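Local structure of exopolygalacturonase (Yersinia enterocolitica, 2UVF) at residues V157-F162 with K174-A179. The protein hydrolyses pectin-derived polygalacturonate as a family 28 glycoside hydrolase, with an exo mode of action consistent with release of digalacturonic acid from chain ends. Sequence-based numbering, arbitrary orientation.
Sequences VNVRDF and KAIQQA
Ala179 is the tight centre of this contact, where the turn that follows strand 156-158 packs on helix 173-181. The Phe162 ring lies flat against the helix backbone: CA of Ala179 sits 3.8 Å from the ring centroid, only 7° off the ring normal, a CH-pi contact over one face. The first torsion of Phe162 (chi1 -64°) sets CG anti to its own carbonyl carbon and so carries the ring back along the turn, until the O of Asn158 meets the ring edge in plane. CB of Ala179 is held between two groups, with CD2 of Phe162 at 3.7 Å and CG1 of Val159 also at 3.7 Å. Val157, its CG1 anti to the backbone N, touches the O of Ala179 with that methyl. Deeper in, Val159 and Ile176 run side by side, pointing the same way, CG1 to CG1 at a looser 4.2 Å; Val159 continues onto Val189 and Ile191 of strand 187-191, and Ile176 onto Leu201. At the end of the turn the O of Phe162 lies 3.2 Å from CB of Ala175, close enough to leave little play there. The solvent side is thinner: the exposed Gln178 crosses the ring obliquely, its CB 3.6 Å from CD1 of Phe162, with the amide plane tilted 52° to the ring. The turn itself is braced by an Asx turn, the N of Arg160 donating to OD1 of Asn158 at 2.7 Å from above the carbonyl plane. Strand, turn and apolar helix face together form the start of the right-handed parallel beta-helix of the pectate lyase-like fold, where a short amphipathic helix covers the N-terminal end of the hydrophobic core.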
loop_
_atom_site.group_PDB
_atom_site.type_symbol
_atom_site.label_atom_id
_atom_site.label_comp_id
_atom_site.label_asym_id
_atom_site.label_seq_id
_atom_site.Cartn_x
_atom_site.Cartn_y
_atom_site.Cartn_z
ATOM N N VAL A 157 -14.483 2.355 25.308
ATOM C CA VAL A 157 -15.150 3.653 25.228
ATOM C C VAL A 157 -16.049 3.613 23.999
ATOM O O VAL A 157 -15.566 3.480 22.875
ATOM C CB VAL A 157 -14.140 4.831 25.092
ATOM C CG1 VAL A 157 -14.867 6.159 24.994
ATOM C CG2 VAL A 157 -13.124 4.848 26.237
ATOM N N ASN A 158 -17.354 3.723 24.204
ATOM C CA ASN A 158 -18.306 3.657 23.102
ATOM C C ASN A 158 -18.744 5.075 22.736
ATOM O O ASN A 158 -19.113 5.847 23.612
ATOM C CB ASN A 158 -19.488 2.759 23.497
ATOM C CG ASN A 158 -20.545 2.632 22.401
ATOM O OD1 ASN A 158 -20.700 3.510 21.546
ATOM N ND2 ASN A 158 -21.297 1.536 22.443
ATOM N N VAL A 159 -18.674 5.422 21.451
ATOM C CA VAL A 159 -18.983 6.795 21.004
ATOM C C VAL A 159 -20.458 7.162 21.189
ATOM O O VAL A 159 -20.819 8.346 21.129
ATOM C CB VAL A 159 -18.533 7.105 19.518
ATOM C CG1 VAL A 159 -17.032 6.909 19.336
ATOM C CG2 VAL A 159 -19.338 6.300 18.490
ATOM N N ARG A 160 -21.299 6.148 21.400
ATOM C CA ARG A 160 -22.733 6.356 21.632
ATOM C C ARG A 160 -22.999 6.950 23.016
ATOM O O ARG A 160 -23.983 7.660 23.207
ATOM C CB ARG A 160 -23.526 5.064 21.432
ATOM C CG ARG A 160 -23.702 4.685 19.972
ATOM C CD ARG A 160 -24.711 3.569 19.787
ATOM N NE ARG A 160 -26.088 4.064 19.813
ATOM C CZ ARG A 160 -26.767 4.491 18.744
ATOM N NH1 ARG A 160 -26.208 4.492 17.536
ATOM N NH2 ARG A 160 -28.018 4.919 18.882
ATOM N N ASP A 161 -22.098 6.675 23.961
ATOM C CA ASP A 161 -22.151 7.236 25.308
ATOM C C ASP A 161 -21.814 8.731 25.337
ATOM O O ASP A 161 -21.979 9.391 26.371
ATOM C CB ASP A 161 -21.223 6.449 26.249
ATOM C CG ASP A 161 -21.634 4.989 26.390
ATOM O OD1 ASP A 161 -22.775 4.642 26.019
ATOM O OD2 ASP A 161 -20.819 4.182 26.870
ATOM N N PHE A 162 -21.355 9.261 24.199
ATOM C CA PHE A 162 -21.063 10.688 24.056
ATOM C C PHE A 162 -21.993 11.365 23.058
ATOM O O PHE A 162 -21.718 12.479 22.607
ATOM C CB PHE A 162 -19.603 10.916 23.668
ATOM C CG PHE A 162 -18.627 10.467 24.711
ATOM C CD1 PHE A 162 -18.002 11.396 25.542
ATOM C CD2 PHE A 162 -18.340 9.110 24.877
ATOM C CE1 PHE A 162 -17.099 10.976 26.513
ATOM C CE2 PHE A 162 -17.442 8.683 25.843
ATOM C CZ PHE A 162 -16.827 9.615 26.665
ATOM N N LYS A 174 -18.304 15.903 17.120
ATOM C CA LYS A 174 -18.193 16.290 18.531
ATOM C C LYS A 174 -18.323 15.107 19.492
ATOM O O LYS A 174 -17.520 14.963 20.416
ATOM C CB LYS A 174 -19.216 17.380 18.865
ATOM C CG LYS A 174 -18.665 18.437 19.814
ATOM C CD LYS A 174 -19.251 19.822 19.526
ATOM C CE LYS A 174 -18.193 20.915 19.683
ATOM N NZ LYS A 174 -17.240 20.938 18.525
ATOM N N ALA A 175 -19.326 14.266 19.262
ATOM C CA ALA A 175 -19.497 13.028 20.020
ATOM C C ALA A 175 -18.260 12.128 19.926
ATOM O O ALA A 175 -17.698 11.729 20.955
ATOM C CB ALA A 175 -20.728 12.292 19.535
ATOM N N ILE A 176 -17.834 11.832 18.694
ATOM C CA ILE A 176 -16.666 10.975 18.440
ATOM C C ILE A 176 -15.377 11.579 19.007
ATOM O O ILE A 176 -14.576 10.873 19.619
ATOM C CB ILE A 176 -16.502 10.636 16.925
ATOM C CG1 ILE A 176 -17.705 9.824 16.424
ATOM C CG2 ILE A 176 -15.207 9.849 16.675
ATOM C CD1 ILE A 176 -17.989 9.960 14.948
ATOM N N GLN A 177 -15.191 12.881 18.806
ATOM C CA GLN A 177 -14.039 13.596 19.365
ATOM C C GLN A 177 -14.051 13.580 20.885
ATOM O O GLN A 177 -13.017 13.359 21.506
ATOM C CB GLN A 177 -14.006 15.039 18.868
ATOM C CG GLN A 177 -12.655 15.682 19.008
ATOM C CD GLN A 177 -11.667 15.124 18.019
ATOM O OE1 GLN A 177 -10.738 14.400 18.394
ATOM N NE2 GLN A 177 -11.872 15.442 16.738
ATOM N N GLN A 178 -15.229 13.811 21.467
ATOM C CA GLN A 178 -15.452 13.731 22.911
ATOM C C GLN A 178 -14.975 12.373 23.430
ATOM O O GLN A 178 -14.238 12.307 24.428
ATOM C CB GLN A 178 -16.943 13.930 23.218
ATOM C CG GLN A 178 -17.270 15.005 24.234
ATOM C CD GLN A 178 -18.352 15.953 23.729
ATOM O OE1 GLN A 178 -18.045 17.049 23.253
ATOM N NE2 GLN A 178 -19.617 15.527 23.806
ATOM N N ALA A 179 -15.372 11.302 22.729
ATOM C CA ALA A 179 -14.991 9.927 23.090
ATOM C C ALA A 179 -13.485 9.669 23.022
ATOM O O ALA A 179 -12.928 9.042 23.923
ATOM C CB ALA A 179 -15.762 8.900 22.245
#